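PDB 4KNC: alginate biosynthesis protein AlgX from Pseudomonas aeruginosa, which takes part in O-acetylating the exopolysaccharide alginate and protects the polymer from degradation as it crosses the periplasm. Local coordinates for residues A116-F121 and I126-F131; G271-S276 and L294-A299. All coordinates share one frame; numbering follows the deposited sequence.

Contact 1. Residues A116-F121 and I126-F131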
# COMPACT_ATOMS: atom_id res chain seq x y z
N ALA A 116 20.24 -3.97 -2.92
CA ALA A 116 20.51 -3.96 -1.48
C ALA A 116 19.21 -3.88 -0.67
O ALA A 116 19.05 -4.56 0.35
CB ALA A 116 21.45 -2.80 -1.12
N THR A 117 18.27 -3.05 -1.13
CA THR A 117 16.98 -2.91 -0.46
C THR A 117 16.14 -4.19 -0.51
O THR A 117 15.53 -4.60 0.48
CB THR A 117 16.18 -1.73 -1.08
OG1 THR A 117 16.89 -0.51 -0.84
CG2 THR A 117 14.79 -1.62 -0.47
N ILE A 118 16.11 -4.81 -1.69
CA ILE A 118 15.52 -6.14 -1.85
C ILE A 118 16.08 -7.15 -0.83
O ILE A 118 15.33 -7.90 -0.17
CB ILE A 118 15.80 -6.68 -3.27
CG1 ILE A 118 15.08 -5.81 -4.32
CG2 ILE A 118 15.37 -8.12 -3.40
CD1 ILE A 118 13.59 -5.66 -4.08
N ALA A 119 17.40 -7.13 -0.68
CA ALA A 119 18.06 -8.00 0.30
C ALA A 119 17.59 -7.68 1.72
O ALA A 119 17.39 -8.60 2.52
CB ALA A 119 19.57 -7.87 0.21
N ARG A 120 17.41 -6.40 2.02
CA ARG A 120 16.92 -6.05 3.36
C ARG A 120 15.48 -6.53 3.61
O ARG A 120 15.15 -7.00 4.71
CB ARG A 120 17.07 -4.54 3.63
CG ARG A 120 18.52 -4.12 3.69
CD ARG A 120 18.71 -2.68 4.15
NE ARG A 120 20.14 -2.38 4.27
CZ ARG A 120 20.63 -1.23 4.72
NH1 ARG A 120 19.83 -0.25 5.10
NH2 ARG A 120 21.95 -1.06 4.79
N PHE A 121 14.63 -6.41 2.59
CA PHE A 121 13.31 -7.04 2.68
C PHE A 121 13.45 -8.52 3.04
O PHE A 121 12.77 -9.00 3.96
CB PHE A 121 12.52 -6.90 1.36
CG PHE A 121 11.82 -5.57 1.19
CD1 PHE A 121 10.86 -5.15 2.09
CD2 PHE A 121 12.13 -4.75 0.11
CE1 PHE A 121 10.22 -3.92 1.93
CE2 PHE A 121 11.49 -3.53 -0.07
CZ PHE A 121 10.54 -3.11 0.85
N ILE A 126 10.78 -11.44 4.62
CA ILE A 126 9.77 -11.16 3.61
C ILE A 126 10.19 -11.74 2.26
O ILE A 126 11.30 -11.51 1.79
CB ILE A 126 9.55 -9.63 3.48
CG1 ILE A 126 9.00 -9.07 4.80
CG2 ILE A 126 8.64 -9.32 2.27
CD1 ILE A 126 8.78 -7.55 4.80
N TRP A 127 9.29 -12.49 1.63
CA TRP A 127 9.54 -13.03 0.31
C TRP A 127 9.48 -11.90 -0.68
O TRP A 127 8.47 -11.19 -0.76
CB TRP A 127 8.49 -14.09 -0.03
CG TRP A 127 8.60 -15.33 0.82
CD1 TRP A 127 7.92 -15.59 1.98
CD2 TRP A 127 9.45 -16.46 0.59
NE1 TRP A 127 8.29 -16.82 2.48
CE2 TRP A 127 9.24 -17.37 1.66
CE3 TRP A 127 10.38 -16.79 -0.40
CZ2 TRP A 127 9.91 -18.59 1.75
CZ3 TRP A 127 11.06 -18.01 -0.30
CH2 TRP A 127 10.81 -18.89 0.76
N THR A 128 10.55 -11.72 -1.46
CA THR A 128 10.64 -10.53 -2.30
C THR A 128 11.13 -10.79 -3.71
O THR A 128 12.33 -10.98 -3.92
CB THR A 128 11.57 -9.51 -1.66
OG1 THR A 128 11.29 -9.44 -0.26
CG2 THR A 128 11.37 -8.15 -2.32
N PRO A 129 10.21 -10.80 -4.69
CA PRO A 129 10.64 -11.03 -6.07
C PRO A 129 11.69 -10.03 -6.51
O PRO A 129 11.66 -8.83 -6.14
CB PRO A 129 9.34 -10.85 -6.86
CG PRO A 129 8.27 -11.22 -5.89
CD PRO A 129 8.75 -10.72 -4.56
N ASP A 130 12.64 -10.52 -7.30
CA ASP A 130 13.73 -9.70 -7.81
C ASP A 130 13.44 -9.35 -9.26
O ASP A 130 13.47 -10.22 -10.13
CB ASP A 130 15.03 -10.50 -7.72
CG ASP A 130 16.24 -9.74 -8.23
OD1 ASP A 130 16.07 -8.63 -8.76
OD2 ASP A 130 17.36 -10.26 -8.08
N PHE A 131 13.18 -8.07 -9.53
CA PHE A 131 12.81 -7.62 -10.87
C PHE A 131 14.01 -7.18 -11.69
O PHE A 131 13.85 -6.77 -12.84
CB PHE A 131 11.77 -6.47 -10.81
CG PHE A 131 10.48 -6.86 -10.13
CD1 PHE A 131 9.67 -7.86 -10.68
CD2 PHE A 131 10.08 -6.27 -8.94
CE1 PHE A 131 8.48 -8.25 -10.05
CE2 PHE A 131 8.90 -6.66 -8.31
CZ PHE A 131 8.10 -7.64 -8.87
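Ile118 and Phe121, one turn apart near the end of helix 107-123, meet Ile126 and Thr128 of the chain that folds back against them, so that within the SGNH hydrolase-like domain the C-terminal end of the helix packs against the extended chain that follows it. It is a compact example of how a helix that has just ended can be packed against its own continuation.

Going along the helix, Ile118 comes first. Its CG1 lies beside the backbone N, with chi1 at -65°, and this branch carries CD1 to the Thr128 methyl: Ile118 CD1 and Thr128 CG2 are 3.8 Å apart. The Ile118 CG2 branch also approaches that methyl, at 4.1 Å from Thr128 CG2, so both branches of the isoleucine rest against the same methyl.

Phe121 follows and makes contact through three separate parts. Its backbone O receives a hydrogen bond from Ile126 N at 3.2 Å, somewhat bent, which ties the returning chain to the helix. Its CB sits against the Thr128 hydroxyl, with Phe121 CB 3.3 Å from Thr128 OG1. Its ring turns away from Thr128, and one edge takes the end of Ile126, Phe121 CD1 and Ile126 CD1 lying 4.2 Å apart. Elsewhere the ring makes edge-to-face pairs with Trp64 and Tyr85, so helix 61-76 and strand 80-85 help enclose it.

Beyond the turn, backbone hydrogen bonds join Trp127 to Leu81 and Val83, laying the returning chain along strand 80-85. The hydroxyl of Thr128, a buried residue, touches Phe121 CB on the helix side and makes its hydrogen bond within its own segment: Thr128 OG1 donates to Ile126 O at 2.9 Å, approaching from above the carbonyl plane, 64° out of it.

Contact 2. Residues G271-S276 and L294-A299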
# COMPACT_ATOMS: atom_id res chain seq x y z
N GLY A 271 -4.69 4.49 -3.09
CA GLY A 271 -4.46 4.10 -1.70
C GLY A 271 -3.03 4.23 -1.21
O GLY A 271 -2.79 4.28 -0.00
N GLY A 272 -2.08 4.23 -2.13
CA GLY A 272 -0.67 4.27 -1.76
C GLY A 272 -0.17 3.07 -0.96
O GLY A 272 -0.65 1.94 -1.10
N PHE A 273 0.79 3.34 -0.11
CA PHE A 273 1.51 2.35 0.67
C PHE A 273 0.63 1.65 1.69
O PHE A 273 0.79 0.45 1.96
CB PHE A 273 2.66 3.08 1.39
CG PHE A 273 3.46 2.21 2.34
CD1 PHE A 273 4.34 1.26 1.85
CD2 PHE A 273 3.37 2.40 3.72
CE1 PHE A 273 5.11 0.48 2.73
CE2 PHE A 273 4.13 1.64 4.60
CZ PHE A 273 5.00 0.67 4.11
N ASP A 274 -0.32 2.40 2.25
CA ASP A 274 -0.99 1.99 3.49
C ASP A 274 -2.45 1.54 3.36
O ASP A 274 -2.85 0.58 4.00
CB ASP A 274 -0.86 3.11 4.55
CG ASP A 274 -1.58 4.40 4.15
OD1 ASP A 274 -1.63 4.75 2.94
OD2 ASP A 274 -2.10 5.08 5.06
N SER A 275 -3.23 2.23 2.53
CA SER A 275 -4.69 2.11 2.59
C SER A 275 -5.24 0.72 2.30
O SER A 275 -6.13 0.22 3.00
CB SER A 275 -5.34 3.16 1.68
OG SER A 275 -5.00 4.47 2.13
N SER A 276 -4.71 0.08 1.26
CA SER A 276 -5.27 -1.20 0.82
C SER A 276 -5.11 -2.27 1.88
O SER A 276 -6.05 -3.00 2.21
CB SER A 276 -4.62 -1.63 -0.50
OG SER A 276 -5.03 -2.93 -0.84
N LEU A 294 -0.03 -13.30 1.52
CA LEU A 294 -0.44 -11.92 1.33
C LEU A 294 0.59 -11.23 0.45
O LEU A 294 1.77 -11.14 0.82
CB LEU A 294 -0.54 -11.20 2.68
CG LEU A 294 -0.92 -9.71 2.69
CD1 LEU A 294 -2.29 -9.49 2.07
CD2 LEU A 294 -0.89 -9.17 4.11
N ILE A 295 0.17 -10.77 -0.71
CA ILE A 295 1.05 -10.04 -1.61
C ILE A 295 0.83 -8.52 -1.47
O ILE A 295 -0.30 -8.04 -1.54
CB ILE A 295 0.80 -10.43 -3.07
CG1 ILE A 295 0.93 -11.94 -3.26
CG2 ILE A 295 1.76 -9.70 -4.01
CD1 ILE A 295 0.42 -12.39 -4.61
N TRP A 296 1.91 -7.77 -1.29
CA TRP A 296 1.80 -6.35 -1.00
C TRP A 296 2.61 -5.54 -1.99
O TRP A 296 3.83 -5.63 -2.02
CB TRP A 296 2.26 -6.09 0.44
CG TRP A 296 2.12 -4.67 0.93
CD1 TRP A 296 1.43 -3.64 0.34
CD2 TRP A 296 2.73 -4.12 2.10
NE1 TRP A 296 1.56 -2.49 1.10
CE2 TRP A 296 2.36 -2.75 2.17
CE3 TRP A 296 3.56 -4.64 3.09
CZ2 TRP A 296 2.79 -1.92 3.20
CZ3 TRP A 296 3.98 -3.81 4.12
CH2 TRP A 296 3.60 -2.47 4.16
N GLU A 297 1.91 -4.76 -2.81
CA GLU A 297 2.52 -4.03 -3.91
C GLU A 297 2.52 -2.51 -3.67
O GLU A 297 1.48 -1.92 -3.36
CB GLU A 297 1.79 -4.35 -5.22
CG GLU A 297 2.12 -3.40 -6.37
CD GLU A 297 1.16 -2.19 -6.45
OE1 GLU A 297 1.66 -1.04 -6.46
OE2 GLU A 297 -0.08 -2.38 -6.50
N PHE A 298 3.69 -1.90 -3.82
CA PHE A 298 3.83 -0.44 -3.74
C PHE A 298 5.13 -0.01 -4.42
O PHE A 298 5.99 -0.84 -4.73
CB PHE A 298 3.79 0.04 -2.29
CG PHE A 298 4.78 -0.65 -1.39
CD1 PHE A 298 4.45 -1.84 -0.75
CD2 PHE A 298 6.05 -0.12 -1.18
CE1 PHE A 298 5.36 -2.50 0.08
CE2 PHE A 298 6.97 -0.76 -0.35
CZ PHE A 298 6.62 -1.96 0.28
N ALA A 299 5.28 1.30 -4.65
CA ALA A 299 6.45 1.83 -5.32
C ALA A 299 7.50 2.41 -4.37
O ALA A 299 7.34 2.40 -3.15
CB ALA A 299 6.04 2.88 -6.37
O HOH W 1 0.02 -0.79 -1.20
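An aromatic cluster, Phe273 with Trp296 and Phe298, joins the loop leading into helix 275-282 to strand 293-298 of the parallel sheet in the SGNH hydrolase-like domain. It illustrates how one residue can bind through both backbone and ring. Trp296 NE1 donates to Phe273 O over 3.2 Å, the acceptor lying almost in the indole plane, while the phenyl group of the same residue reaches the indole's benzene rim. There Trp296 CZ2 lies over one face of Phe273, offset toward the rim and 3.4 Å from Phe273 CE1, the planes inclined at 39°. With Phe273 CG anti to the backbone N (chi1 176°), the ring also directs an edge at Phe298. This pair is T-shaped: Phe273 CD1 stands over the centre of the Phe298 ring, 3.7 Å from Phe298 CD2. Phe298 in turn covers a face of the indole with CE1.

A water lies between the backbones, 2.8 Å from both Gly272 O and Glu297 O, and accepts a weak hydrogen bond from Trp296 NE1.

Strand 80-85 flanks Trp296 and Phe298 through Val83, Leu277 of helix 275-282 touches the indole, and Phe309 of helix 307-316 meets the Phe273 ring.

From the N terminus, the chain passes through strand 80-85 before reaching contact 1, which closes a short turn at the end of helix 107-123. Contact 2 comes much later and closes a longer, mostly helical excursion between the segment 271-276, which leads into helix 275-282, and strand 293-298. The two are in series, neither enclosing nor crossing the other, with the inferred catalytic Asp148, His150 and Ser243 between them in sequence. In space their centres are about 16 Å apart, yet they touch where Phe121 CZ packs 4.1 Å from Phe298 CZ. Strand 80-85 is their common neighbour: contact 1 fastens a helix and its returning chain beside it, and contact 2 fastens a helix-leading loop to the adjoining strand.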